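EmGH1 (Erythrobacter marinus, PDB 5Z87) is a family 3 glycoside hydrolase that probably cleaves beta-glucosidic bonds. Local coordinates at residues L427-S431 with I614-D618; R435-G441 with F475-Q481; D524-M530 with K573-V578. All coordinates share one frame. Residue numbers count along the deposited sequence, not the author numbering.

Interaction 1: residues L427-S431 with I614-D618; sequences LPLQS and ILFGD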
ATOM      1  N   LEU A 427     -25.376   7.398 -27.679  1.00 29.56           N
ATOM      2  CA  LEU A 427     -24.739   6.582 -28.704  1.00 30.86           C
ATOM      3  C   LEU A 427     -25.605   5.381 -29.064  1.00 22.81           C
ATOM      4  O   LEU A 427     -26.349   4.865 -28.228  1.00 27.72           O
ATOM      5  CB  LEU A 427     -23.365   6.095 -28.233  1.00 33.41           C
ATOM      6  CG  LEU A 427     -22.377   7.219 -27.946  1.00 32.70           C
ATOM      7  CD1 LEU A 427     -21.081   6.647 -27.406  1.00 27.20           C
ATOM      8  CD2 LEU A 427     -22.135   8.048 -29.213  1.00 30.82           C
ATOM      9  N   PRO A 428     -25.554   4.911 -30.315  1.00 27.90           N
ATOM     10  CA  PRO A 428     -24.747   5.445 -31.416  1.00 25.20           C
ATOM     11  C   PRO A 428     -25.309   6.721 -32.044  1.00 36.52           C
ATOM     12  O   PRO A 428     -26.524   6.876 -32.177  1.00 37.16           O
ATOM     13  CB  PRO A 428     -24.778   4.312 -32.431  1.00 27.71           C
ATOM     14  CG  PRO A 428     -26.100   3.666 -32.205  1.00 27.73           C
ATOM     15  CD  PRO A 428     -26.301   3.709 -30.718  1.00 21.05           C
ATOM     16  N   LEU A 429     -24.415   7.627 -32.425  1.00 35.44           N
ATOM     17  CA  LEU A 429     -24.758   8.690 -33.351  1.00 31.94           C
ATOM     18  C   LEU A 429     -25.341   8.106 -34.643  1.00 37.79           C
ATOM     19  O   LEU A 429     -25.082   6.958 -35.012  1.00 38.60           O
ATOM     20  CB  LEU A 429     -23.519   9.515 -33.674  1.00 31.74           C
ATOM     21  CG  LEU A 429     -22.682   9.983 -32.489  1.00 36.17           C
ATOM     22  CD1 LEU A 429     -21.507  10.812 -32.985  1.00 31.07           C
ATOM     23  CD2 LEU A 429     -23.532  10.775 -31.516  1.00 23.97           C
ATOM     24  N   GLN A 430     -26.145   8.906 -35.336  1.00 35.87           N
ATOM     25  CA  GLN A 430     -26.684   8.517 -36.638  1.00 49.46           C
ATOM     26  C   GLN A 430     -25.988   9.337 -37.718  1.00 39.51           C
ATOM     27  O   GLN A 430     -26.062  10.569 -37.701  1.00 37.69           O
ATOM     28  CB  GLN A 430     -28.199   8.708 -36.689  1.00 51.56           C
ATOM     29  CG  GLN A 430     -28.966   7.495 -36.181  1.00 58.46           C
ATOM     30  CD  GLN A 430     -30.384   7.827 -35.752  1.00 80.88           C
ATOM     31  OE1 GLN A 430     -30.704   8.984 -35.457  1.00 75.84           O
ATOM     32  NE2 GLN A 430     -31.243   6.806 -35.702  1.00 67.53           N
ATOM     33  N   SER A 431     -25.298   8.653 -38.642  1.00 42.75           N
ATOM     34  CA  SER A 431     -24.460   9.365 -39.609  1.00 42.78           C
ATOM     35  C   SER A 431     -25.293  10.275 -40.506  1.00 52.71           C
ATOM     36  O   SER A 431     -24.923  11.432 -40.741  1.00 49.94           O
ATOM     37  CB  SER A 431     -23.652   8.380 -40.456  1.00 39.58           C
ATOM     38  OG  SER A 431     -24.453   7.315 -40.932  1.00 50.55           O
ATOM     39  N   ILE A 614     -17.510   2.616 -33.921  1.00 29.00           N
ATOM     40  CA  ILE A 614     -18.318   2.405 -32.729  1.00 33.44           C
ATOM     41  C   ILE A 614     -19.166   3.634 -32.440  1.00 26.68           C
ATOM     42  O   ILE A 614     -20.306   3.513 -31.979  1.00 29.57           O
ATOM     43  CB  ILE A 614     -17.420   2.028 -31.536  1.00 28.34           C
ATOM     44  CG1 ILE A 614     -17.032   0.559 -31.625  1.00 26.00           C
ATOM     45  CG2 ILE A 614     -18.105   2.303 -30.197  1.00 20.42           C
ATOM     46  CD1 ILE A 614     -15.734   0.255 -30.915  1.00 34.42           C
ATOM     47  N   LEU A 615     -18.650   4.826 -32.723  1.00 23.76           N
ATOM     48  CA  LEU A 615     -19.444   6.025 -32.471  1.00 32.40           C
ATOM     49  C   LEU A 615     -20.730   6.039 -33.294  1.00 35.07           C
ATOM     50  O   LEU A 615     -21.739   6.597 -32.851  1.00 38.91           O
ATOM     51  CB  LEU A 615     -18.619   7.276 -32.748  1.00 27.36           C
ATOM     52  CG  LEU A 615     -17.620   7.631 -31.647  1.00 29.73           C
ATOM     53  CD1 LEU A 615     -16.675   8.723 -32.110  1.00 31.44           C
ATOM     54  CD2 LEU A 615     -18.342   8.051 -30.393  1.00 24.98           C
ATOM     55  N   PHE A 616     -20.736   5.393 -34.460  1.00 31.82           N
ATOM     56  CA  PHE A 616     -21.860   5.473 -35.384  1.00 33.72           C
ATOM     57  C   PHE A 616     -22.648   4.170 -35.481  1.00 33.22           C
ATOM     58  O   PHE A 616     -23.569   4.069 -36.298  1.00 44.32           O
ATOM     59  CB  PHE A 616     -21.362   5.923 -36.767  1.00 28.95           C
ATOM     60  CG  PHE A 616     -21.113   7.415 -36.855  1.00 31.84           C
ATOM     61  CD1 PHE A 616     -22.177   8.304 -36.937  1.00 30.49           C
ATOM     62  CD2 PHE A 616     -19.825   7.925 -36.829  1.00 30.66           C
ATOM     63  CE1 PHE A 616     -21.960   9.675 -36.999  1.00 31.84           C
ATOM     64  CE2 PHE A 616     -19.596   9.298 -36.883  1.00 31.19           C
ATOM     65  CZ  PHE A 616     -20.665  10.173 -36.970  1.00 32.08           C
ATOM     66  N   GLY A 617     -22.314   3.173 -34.675  1.00 32.71           N
ATOM     67  CA  GLY A 617     -23.130   1.987 -34.592  1.00 22.10           C
ATOM     68  C   GLY A 617     -22.770   0.872 -35.538  1.00 29.30           C
ATOM     69  O   GLY A 617     -23.382  -0.199 -35.453  1.00 30.21           O
ATOM     70  N   ASP A 618     -21.811   1.076 -36.446  1.00 24.12           N
ATOM     71  CA  ASP A 618     -21.408  -0.031 -37.313  1.00 28.13           C
ATOM     72  C   ASP A 618     -20.818  -1.175 -36.498  1.00 27.71           C
ATOM     73  O   ASP A 618     -20.986  -2.346 -36.849  1.00 26.22           O
ATOM     74  CB  ASP A 618     -20.400   0.440 -38.362  1.00 28.60           C
ATOM     75  CG  ASP A 618     -20.899   1.627 -39.175  1.00 36.53           C
ATOM     76  OD1 ASP A 618     -22.124   1.852 -39.238  1.00 36.48           O
ATOM     77  OD2 ASP A 618     -20.056   2.349 -39.744  1.00 43.82           O
TER
HETATM   78  O   HOH W   1     -25.105   5.867 -38.335  1.00 45.37           O

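Interaction 2: residues R435-G441 with F475-Q481; sequences RKMLVVG and FEVEYAQ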
ATOM      1  N   ARG A 435     -24.636  16.879 -39.220  1.00 43.70           N
ATOM      2  CA  ARG A 435     -24.218  17.861 -40.208  1.00 44.85           C
ATOM      3  C   ARG A 435     -22.792  18.350 -39.991  1.00 39.39           C
ATOM      4  O   ARG A 435     -21.971  18.274 -40.909  1.00 50.96           O
ATOM      5  CB  ARG A 435     -25.188  19.059 -40.233  1.00 46.92           C
ATOM      6  CG  ARG A 435     -24.545  20.339 -40.789  1.00 69.03           C
ATOM      7  CD  ARG A 435     -25.541  21.479 -41.057  1.00 72.65           C
ATOM      8  NE  ARG A 435     -25.560  22.491 -39.995  1.00 72.26           N
ATOM      9  CZ  ARG A 435     -24.525  23.249 -39.629  1.00 73.63           C
ATOM     10  NH1 ARG A 435     -23.350  23.145 -40.239  1.00 79.08           N
ATOM     11  NH2 ARG A 435     -24.666  24.128 -38.644  1.00 71.67           N
ATOM     12  N   LYS A 436     -22.457  18.845 -38.801  1.00 37.39           N
ATOM     13  CA  LYS A 436     -21.125  19.398 -38.557  1.00 43.19           C
ATOM     14  C   LYS A 436     -20.633  18.955 -37.184  1.00 47.77           C
ATOM     15  O   LYS A 436     -21.155  19.405 -36.159  1.00 42.86           O
ATOM     16  CB  LYS A 436     -21.131  20.919 -38.664  1.00 38.22           C
ATOM     17  CG  LYS A 436     -19.745  21.525 -38.763  1.00 40.90           C
ATOM     18  CD  LYS A 436     -19.806  23.045 -38.807  1.00 52.53           C
ATOM     19  CE  LYS A 436     -18.469  23.637 -39.226  1.00 59.05           C
ATOM     20  NZ  LYS A 436     -17.761  24.312 -38.098  1.00 62.93           N
ATOM     21  N   MET A 437     -19.608  18.104 -37.166  1.00 43.55           N
ATOM     22  CA  MET A 437     -19.056  17.542 -35.939  1.00 37.57           C
ATOM     23  C   MET A 437     -17.726  18.202 -35.605  1.00 34.99           C
ATOM     24  O   MET A 437     -16.834  18.273 -36.457  1.00 37.65           O
ATOM     25  CB  MET A 437     -18.871  16.033 -36.077  1.00 35.26           C
ATOM     26  CG  MET A 437     -17.982  15.430 -35.004  1.00 34.99           C
ATOM     27  SD  MET A 437     -17.447  13.757 -35.387  1.00 28.94           S
ATOM     28  CE  MET A 437     -18.971  12.837 -35.502  1.00 22.86           C
ATOM     29  N   LEU A 438     -17.600  18.689 -34.370  1.00 30.68           N
ATOM     30  CA  LEU A 438     -16.331  19.185 -33.849  1.00 32.90           C
ATOM     31  C   LEU A 438     -15.583  18.041 -33.169  1.00 37.36           C
ATOM     32  O   LEU A 438     -16.112  17.421 -32.241  1.00 35.12           O
ATOM     33  CB  LEU A 438     -16.553  20.315 -32.850  1.00 30.97           C
ATOM     34  CG  LEU A 438     -15.311  20.721 -32.046  1.00 33.04           C
ATOM     35  CD1 LEU A 438     -14.272  21.392 -32.939  1.00 34.88           C
ATOM     36  CD2 LEU A 438     -15.673  21.615 -30.877  1.00 26.78           C
ATOM     37  N   VAL A 439     -14.369  17.759 -33.636  1.00 35.26           N
ATOM     38  CA  VAL A 439     -13.468  16.804 -32.997  1.00 31.76           C
ATOM     39  C   VAL A 439     -12.396  17.612 -32.283  1.00 31.09           C
ATOM     40  O   VAL A 439     -11.626  18.332 -32.928  1.00 35.50           O
ATOM     41  CB  VAL A 439     -12.853  15.836 -34.023  1.00 35.70           C
ATOM     42  CG1 VAL A 439     -11.918  14.843 -33.343  1.00 35.06           C
ATOM     43  CG2 VAL A 439     -13.952  15.091 -34.764  1.00 27.94           C
ATOM     44  N   VAL A 440     -12.350  17.509 -30.951  1.00 27.38           N
ATOM     45  CA  VAL A 440     -11.581  18.429 -30.120  1.00 25.93           C
ATOM     46  C   VAL A 440     -10.916  17.678 -28.971  1.00 29.87           C
ATOM     47  O   VAL A 440     -11.477  16.723 -28.422  1.00 24.27           O
ATOM     48  CB  VAL A 440     -12.493  19.554 -29.582  1.00 26.22           C
ATOM     49  CG1 VAL A 440     -13.767  18.948 -29.034  1.00 22.29           C
ATOM     50  CG2 VAL A 440     -11.796  20.365 -28.499  1.00 17.06           C
ATOM     51  N   GLY A 441      -9.716  18.135 -28.595  1.00 25.00           N
ATOM     52  CA  GLY A 441      -9.019  17.614 -27.440  1.00 27.95           C
ATOM     53  C   GLY A 441      -7.557  17.289 -27.695  1.00 27.35           C
ATOM     54  O   GLY A 441      -7.109  17.145 -28.839  1.00 29.12           O
ATOM     55  N   PHE A 475     -21.160  14.339 -44.072  1.00 48.82           N
ATOM     56  CA  PHE A 475     -21.251  15.410 -43.093  1.00 35.88           C
ATOM     57  C   PHE A 475     -19.863  15.997 -42.897  1.00 35.35           C
ATOM     58  O   PHE A 475     -18.861  15.432 -43.338  1.00 37.72           O
ATOM     59  CB  PHE A 475     -21.871  14.930 -41.770  1.00 42.05           C
ATOM     60  CG  PHE A 475     -21.043  13.927 -41.014  1.00 40.35           C
ATOM     61  CD1 PHE A 475     -20.055  14.345 -40.137  1.00 38.49           C
ATOM     62  CD2 PHE A 475     -21.282  12.570 -41.150  1.00 43.60           C
ATOM     63  CE1 PHE A 475     -19.299  13.426 -39.431  1.00 39.93           C
ATOM     64  CE2 PHE A 475     -20.533  11.647 -40.442  1.00 44.10           C
ATOM     65  CZ  PHE A 475     -19.539  12.077 -39.585  1.00 32.19           C
ATOM     66  N   GLU A 476     -19.824  17.149 -42.237  1.00 33.75           N
ATOM     67  CA  GLU A 476     -18.619  17.945 -42.084  1.00 35.47           C
ATOM     68  C   GLU A 476     -17.967  17.699 -40.729  1.00 49.28           C
ATOM     69  O   GLU A 476     -18.635  17.353 -39.748  1.00 43.23           O
ATOM     70  CB  GLU A 476     -18.948  19.430 -42.233  1.00 41.47           C
ATOM     71  CG  GLU A 476     -17.746  20.339 -42.326  1.00 46.00           C
ATOM     72  CD  GLU A 476     -18.146  21.789 -42.499  1.00 69.01           C
ATOM     73  OE1 GLU A 476     -17.428  22.673 -41.974  1.00 66.14           O
ATOM     74  OE2 GLU A 476     -19.183  22.036 -43.160  1.00 66.22           O
ATOM     75  N   VAL A 477     -16.649  17.895 -40.685  1.00 43.43           N
ATOM     76  CA  VAL A 477     -15.850  17.755 -39.476  1.00 41.16           C
ATOM     77  C   VAL A 477     -14.963  18.984 -39.350  1.00 36.26           C
ATOM     78  O   VAL A 477     -14.287  19.364 -40.311  1.00 40.10           O
ATOM     79  CB  VAL A 477     -14.995  16.470 -39.502  1.00 32.38           C
ATOM     80  CG1 VAL A 477     -13.742  16.626 -38.638  1.00 33.16           C
ATOM     81  CG2 VAL A 477     -15.818  15.277 -39.056  1.00 35.03           C
ATOM     82  N   GLU A 478     -14.978  19.614 -38.181  1.00 37.50           N
ATOM     83  CA  GLU A 478     -13.963  20.595 -37.837  1.00 37.62           C
ATOM     84  C   GLU A 478     -13.165  20.098 -36.640  1.00 39.96           C
ATOM     85  O   GLU A 478     -13.617  19.237 -35.881  1.00 38.88           O
ATOM     86  CB  GLU A 478     -14.563  21.971 -37.533  1.00 41.76           C
ATOM     87  CG  GLU A 478     -13.549  23.098 -37.708  1.00 59.05           C
ATOM     88  CD  GLU A 478     -14.196  24.448 -37.934  1.00 70.17           C
ATOM     89  OE1 GLU A 478     -15.308  24.490 -38.508  1.00 67.40           O
ATOM     90  OE2 GLU A 478     -13.586  25.468 -37.541  1.00 73.63           O
ATOM     91  N   TYR A 479     -11.963  20.642 -36.489  1.00 36.15           N
ATOM     92  CA  TYR A 479     -11.039  20.209 -35.460  1.00 32.19           C
ATOM     93  C   TYR A 479     -10.579  21.417 -34.671  1.00 32.58           C
ATOM     94  O   TYR A 479     -10.303  22.473 -35.244  1.00 35.29           O
ATOM     95  CB  TYR A 479      -9.813  19.491 -36.054  1.00 34.62           C
ATOM     96  CG  TYR A 479      -8.609  19.485 -35.129  1.00 33.45           C
ATOM     97  CD1 TYR A 479      -8.571  18.668 -34.005  1.00 35.33           C
ATOM     98  CD2 TYR A 479      -7.517  20.303 -35.375  1.00 31.93           C
ATOM     99  CE1 TYR A 479      -7.474  18.668 -33.156  1.00 32.17           C
ATOM    100  CE2 TYR A 479      -6.420  20.311 -34.535  1.00 35.14           C
ATOM    101  CZ  TYR A 479      -6.398  19.486 -33.426  1.00 33.13           C
ATOM    102  OH  TYR A 479      -5.297  19.489 -32.589  1.00 35.65           O
ATOM    103  N   ALA A 480     -10.509  21.253 -33.359  1.00 27.34           N
ATOM    104  CA  ALA A 480      -9.905  22.224 -32.467  1.00 26.09           C
ATOM    105  C   ALA A 480      -8.986  21.496 -31.495  1.00 28.51           C
ATOM    106  O   ALA A 480      -9.280  20.375 -31.067  1.00 35.91           O
ATOM    107  CB  ALA A 480     -10.977  23.023 -31.702  1.00 29.30           C
ATOM    108  N   GLN A 481      -7.862  22.128 -31.164  1.00 36.66           N
ATOM    109  CA  GLN A 481      -6.953  21.565 -30.168  1.00 39.05           C
ATOM    110  C   GLN A 481      -7.664  21.344 -28.829  1.00 39.42           C
ATOM    111  O   GLN A 481      -7.549  20.275 -28.214  1.00 32.82           O
ATOM    112  CB  GLN A 481      -5.741  22.488 -30.009  1.00 29.55           C
ATOM    113  CG  GLN A 481      -4.722  22.045 -28.972  1.00 43.37           C
ATOM    114  CD  GLN A 481      -3.991  20.773 -29.363  1.00 42.21           C
ATOM    115  OE1 GLN A 481      -3.919  20.410 -30.543  1.00 43.91           O
ATOM    116  NE2 GLN A 481      -3.448  20.083 -28.367  1.00 42.48           N
TER
HETATM  117  O   HOH W   2      -5.367  17.056 -30.989  1.00 29.96           O

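Interaction 3: residues D524-M530 with K573-V578; sequences DCDVIVM and KTTVAV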
ATOM      1  N   ASP A 524     -21.384  26.337 -34.108  1.00 40.58           N
ATOM      2  CA  ASP A 524     -22.063  25.892 -35.319  1.00 50.80           C
ATOM      3  C   ASP A 524     -22.070  24.374 -35.483  1.00 46.70           C
ATOM      4  O   ASP A 524     -22.572  23.875 -36.497  1.00 47.10           O
ATOM      5  CB  ASP A 524     -21.432  26.555 -36.553  1.00 59.39           C
ATOM      6  CG  ASP A 524     -19.915  26.599 -36.484  1.00 66.78           C
ATOM      7  OD1 ASP A 524     -19.258  25.637 -36.935  1.00 65.98           O
ATOM      8  OD2 ASP A 524     -19.376  27.599 -35.958  1.00 71.95           O
ATOM      9  N   CYS A 525     -21.554  23.629 -34.510  1.00 43.23           N
ATOM     10  CA  CYS A 525     -21.486  22.178 -34.604  1.00 37.48           C
ATOM     11  C   CYS A 525     -22.627  21.549 -33.814  1.00 36.28           C
ATOM     12  O   CYS A 525     -22.900  21.955 -32.681  1.00 36.88           O
ATOM     13  CB  CYS A 525     -20.140  21.675 -34.093  1.00 41.38           C
ATOM     14  SG  CYS A 525     -18.719  22.388 -34.985  1.00 39.50           S
ATOM     15  N   ASP A 526     -23.299  20.568 -34.420  1.00 35.76           N
ATOM     16  CA  ASP A 526     -24.363  19.855 -33.724  1.00 38.99           C
ATOM     17  C   ASP A 526     -23.862  18.680 -32.890  1.00 41.87           C
ATOM     18  O   ASP A 526     -24.587  18.229 -31.999  1.00 41.26           O
ATOM     19  CB  ASP A 526     -25.423  19.351 -34.713  1.00 31.88           C
ATOM     20  CG  ASP A 526     -24.826  18.820 -35.987  1.00 38.37           C
ATOM     21  OD1 ASP A 526     -23.965  19.520 -36.550  1.00 46.16           O
ATOM     22  OD2 ASP A 526     -25.221  17.716 -36.432  1.00 39.52           O
ATOM     23  N   VAL A 527     -22.651  18.179 -33.148  1.00 41.53           N
ATOM     24  CA  VAL A 527     -22.043  17.093 -32.380  1.00 37.65           C
ATOM     25  C   VAL A 527     -20.628  17.498 -31.981  1.00 41.46           C
ATOM     26  O   VAL A 527     -19.865  18.011 -32.812  1.00 35.29           O
ATOM     27  CB  VAL A 527     -22.014  15.778 -33.179  1.00 39.89           C
ATOM     28  CG1 VAL A 527     -21.266  14.702 -32.405  1.00 35.46           C
ATOM     29  CG2 VAL A 527     -23.415  15.330 -33.511  1.00 34.25           C
ATOM     30  N   ILE A 528     -20.279  17.270 -30.713  1.00 33.85           N
ATOM     31  CA  ILE A 528     -18.936  17.502 -30.184  1.00 31.05           C
ATOM     32  C   ILE A 528     -18.382  16.167 -29.695  1.00 39.08           C
ATOM     33  O   ILE A 528     -19.033  15.477 -28.899  1.00 33.84           O
ATOM     34  CB  ILE A 528     -18.947  18.525 -29.035  1.00 40.86           C
ATOM     35  CG1 ILE A 528     -19.587  19.840 -29.470  1.00 34.37           C
ATOM     36  CG2 ILE A 528     -17.543  18.759 -28.495  1.00 26.25           C
ATOM     37  CD1 ILE A 528     -19.714  20.805 -28.327  1.00 22.07           C
ATOM     38  N   VAL A 529     -17.193  15.798 -30.166  1.00 38.71           N
ATOM     39  CA  VAL A 529     -16.532  14.559 -29.754  1.00 29.93           C
ATOM     40  C   VAL A 529     -15.224  14.946 -29.086  1.00 34.59           C
ATOM     41  O   VAL A 529     -14.295  15.414 -29.759  1.00 28.30           O
ATOM     42  CB  VAL A 529     -16.280  13.603 -30.924  1.00 26.62           C
ATOM     43  CG1 VAL A 529     -15.415  12.457 -30.459  1.00 34.26           C
ATOM     44  CG2 VAL A 529     -17.586  13.080 -31.491  1.00 28.68           C
ATOM     45  N   MET A 530     -15.147  14.753 -27.765  1.00 26.37           N
ATOM     46  CA  MET A 530     -13.980  15.150 -26.985  1.00 23.73           C
ATOM     47  C   MET A 530     -13.025  13.967 -26.835  1.00 28.95           C
ATOM     48  O   MET A 530     -13.426  12.887 -26.380  1.00 26.32           O
ATOM     49  CB  MET A 530     -14.409  15.672 -25.618  1.00 23.77           C
ATOM     50  CG  MET A 530     -15.641  16.567 -25.693  1.00 26.84           C
ATOM     51  SD  MET A 530     -15.989  17.423 -24.155  1.00 32.46           S
ATOM     52  CE  MET A 530     -16.660  16.086 -23.152  1.00 26.98           C
ATOM     53  N   LYS A 573     -24.976  20.880 -26.710  1.00 37.19           N
ATOM     54  CA  LYS A 573     -25.025  20.057 -27.907  1.00 33.29           C
ATOM     55  C   LYS A 573     -24.840  18.581 -27.557  1.00 36.96           C
ATOM     56  O   LYS A 573     -24.501  18.218 -26.428  1.00 36.09           O
ATOM     57  CB  LYS A 573     -23.958  20.505 -28.905  1.00 36.17           C
ATOM     58  CG  LYS A 573     -24.223  21.873 -29.515  1.00 38.28           C
ATOM     59  CD  LYS A 573     -23.043  22.805 -29.301  1.00 46.18           C
ATOM     60  CE  LYS A 573     -23.367  24.226 -29.758  1.00 48.37           C
ATOM     61  NZ  LYS A 573     -23.914  24.244 -31.144  1.00 42.16           N
ATOM     62  N   THR A 574     -25.087  17.720 -28.545  1.00 37.36           N
ATOM     63  CA  THR A 574     -24.761  16.305 -28.423  1.00 35.38           C
ATOM     64  C   THR A 574     -23.259  16.140 -28.223  1.00 43.23           C
ATOM     65  O   THR A 574     -22.471  16.457 -29.123  1.00 38.06           O
ATOM     66  CB  THR A 574     -25.232  15.550 -29.664  1.00 33.59           C
ATOM     67  OG1 THR A 574     -26.595  15.890 -29.922  1.00 44.67           O
ATOM     68  CG2 THR A 574     -25.131  14.043 -29.466  1.00 35.61           C
ATOM     69  N   THR A 575     -22.850  15.666 -27.046  1.00 39.41           N
ATOM     70  CA  THR A 575     -21.442  15.593 -26.677  1.00 37.72           C
ATOM     71  C   THR A 575     -21.108  14.203 -26.151  1.00 40.47           C
ATOM     72  O   THR A 575     -21.796  13.687 -25.267  1.00 47.17           O
ATOM     73  CB  THR A 575     -21.092  16.651 -25.624  1.00 39.40           C
ATOM     74  OG1 THR A 575     -21.456  17.947 -26.111  1.00 38.60           O
ATOM     75  CG2 THR A 575     -19.595  16.646 -25.324  1.00 37.01           C
ATOM     76  N   VAL A 576     -20.051  13.601 -26.698  1.00 40.94           N
ATOM     77  CA  VAL A 576     -19.512  12.341 -26.211  1.00 31.62           C
ATOM     78  C   VAL A 576     -18.014  12.499 -26.002  1.00 31.72           C
ATOM     79  O   VAL A 576     -17.354  13.334 -26.623  1.00 28.72           O
ATOM     80  CB  VAL A 576     -19.795  11.170 -27.167  1.00 26.15           C
ATOM     81  CG1 VAL A 576     -21.280  11.086 -27.454  1.00 39.98           C
ATOM     82  CG2 VAL A 576     -19.024  11.353 -28.449  1.00 31.38           C
ATOM     83  N   ALA A 577     -17.475  11.672 -25.117  1.00 28.67           N
ATOM     84  CA  ALA A 577     -16.051  11.686 -24.828  1.00 28.78           C
ATOM     85  C   ALA A 577     -15.439  10.330 -25.170  1.00 27.84           C
ATOM     86  O   ALA A 577     -16.056   9.277 -24.944  1.00 26.10           O
ATOM     87  CB  ALA A 577     -15.791  12.059 -23.356  1.00 24.57           C
ATOM     88  N   VAL A 578     -14.239  10.379 -25.753  1.00 23.93           N
ATOM     89  CA  VAL A 578     -13.404   9.211 -26.036  1.00 28.59           C
ATOM     90  C   VAL A 578     -12.120   9.344 -25.216  1.00 28.88           C
ATOM     91  O   VAL A 578     -11.391  10.336 -25.349  1.00 22.92           O
ATOM     92  CB  VAL A 578     -13.077   9.092 -27.534  1.00 30.70           C
ATOM     93  CG1 VAL A 578     -12.368   7.764 -27.827  1.00 30.05           C
ATOM     94  CG2 VAL A 578     -14.339   9.203 -28.360  1.00 29.32           C
TER

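Interaction 1: residues L427-S431 with I614-D618
Helix 607-615 ends here in a Schellman motif with Gly617 at its turn, and the loop between strands 418-422 and 436-440 packs against that end, in the alpha/beta C-terminal domain of a family 3 glycoside hydrolase. At Ile614 the side chain leads away from the loop, onto Leu598 of strand 596-601; its carbonyl takes a weak bond from Gly617 N (3.4 Å between Gly617 N and Ile614 O) and a hydrogen bond from the hydroxyl of Tyr668. Leu615 carries the direct backbone link: Leu429 N donates to Leu615 O at 2.9 Å. The peptide bond before Pro428 is cis, and Pro428 CA lies 3.5 Å from that same oxygen. Among the side chains, Leu615 CD2 meets Leu427 CD2 at 4.0 Å. Phe616 lays its ring along the loop. Leu429 CD1 sits over one face, Leu429 CB reaches CE1 of Phe616 at 3.7 Å, and Ser431 CB approaches CD1 of Phe616 at 3.8 Å. The backbone joins in as well, with a CA-H...O contact from Phe616 CA to Leu429 O (3.6 Å) and water 1, which accepts from Ser431 N at 2.8 Å and donates to Phe616 O at 3.1 Å. Gly617 follows with a phi of +91°. A CB here would jam against the preceding carbonyl and fall about 3.1 Å from Pro428 CB, so the proline can press its CB to 3.5 Å from Gly617 N. Asp618 makes no contact with the loop; its OD2 is hydrogen-bonded to OH of Tyr469, whose ring stacks on Phe616.

Interaction 2: residues R435-G441 with F475-Q481
Met437, Val439 and Val477 form the apolar centre of this parallel strand pair, on the face that also carries Tyr479 and packs against helix 462-473. Val439 CG2 lies 4.2 Å from Val477 CG1, Met437 SD is 4.3 Å from Val477 CG2, and the methyl CE of Met437 reaches CE1 of Phe475 at 4.0 Å. On the other face Leu438 CD1 meets Ala480 CB at 3.9 Å, against helix 508-522. Strand 436-440, helix 462-473 and strand 476-480 make a beta-alpha-beta crossover, which brings 476-480 alongside 436-440 as an outermost strand of the sheet. Between these side-chain layers runs the parallel hydrogen-bond pattern: Met437 N to Glu476 O (2.9 Å), Glu478 N to Met437 O (2.9 Å), Val439 N to Glu478 O (2.8 Å) and Ala480 N to Val439 O (3.2 Å). Toward the C-terminal ends it slackens, because Gly441 N has just weak bonds to Ala480 O (3.4 Å) and Gln481 O (3.1 Å); water 2 adds a bridge there, 2.8 Å from Gly441 O and 2.9 Å from Tyr479 OH. The polar edge gathers toward the N-terminal end, on the face that carries Leu438. Lys436 NZ forms a very short salt bridge to Glu478 OE1 (2.5 Å) and a second one to Asp524, while Glu476 OE1, at 4.2 Å from Lys436 NZ, stays beyond salt-bridge range. With its ammonium held between two carboxylates, the buried Lys436 links edge strand 476-480 through Glu478 and the turn before strand 527-533 through Asp524, so charge pairing reinforces the backbone bonds.

Interaction 3: residues D524-M530 with K573-V578
Strands 527-533 and 574-580 run parallel in the middle of the C-terminal domain's sheet, and their backbone groups are well paired. Ile528 N donates to Thr574 O (2.8 Å) and Ile528 O accepts from Val576 N (3.1 Å); Met530 repeats this, with its N bonded to Val576 O (2.9 Å) and its O to Val578 N (2.7 Å). The alternate residues Val527 and Val529 turn their backbone groups to strand 436-440, just as Ala577 turns to strand 596-601. Val529 CG2 against Val576 CG2 at 3.8 Å lies on one face, Met530 CE against Ala577 CB at 4.1 Å on the other. Before the strands, Lys573 NZ donates to Cys525 O at 2.9 Å and also to Gln523 O, just past helix 508-522. Both carboxylate oxygens of Asp526 accept from backbone nitrogens, those of Arg435 and Lys436. Carbonyls here therefore draw in a lysine ammonium, a carboxylate takes up amides, and the strand's entry is pinned by polar groups before its apolar core begins.

All three interactions belong to the C-terminal domain, on the same side of the chain's centre. Interactions 2 and 3 lie about 8 Å apart between centres and share one sheet, in the order 574-580, 527-533, 436-440, 476-480; Lys436 and Asp524 bridge them. Interaction 1, about 15 Å from interaction 2 and 13 Å from interaction 3, caps one face of that sheet: Phe616 CZ touches Phe475 CZ at 3.4 Å, and Leu427 CD2 touches Val576 CG1 at 3.6 Å. Along the chain, interaction 2 closes before interaction 3 opens, and interaction 1 encloses both. Together they join four strands and a helix end of a domain that, through Glu541 after strand 527-533, also contributes to the dithiothreitol-occupied pocket.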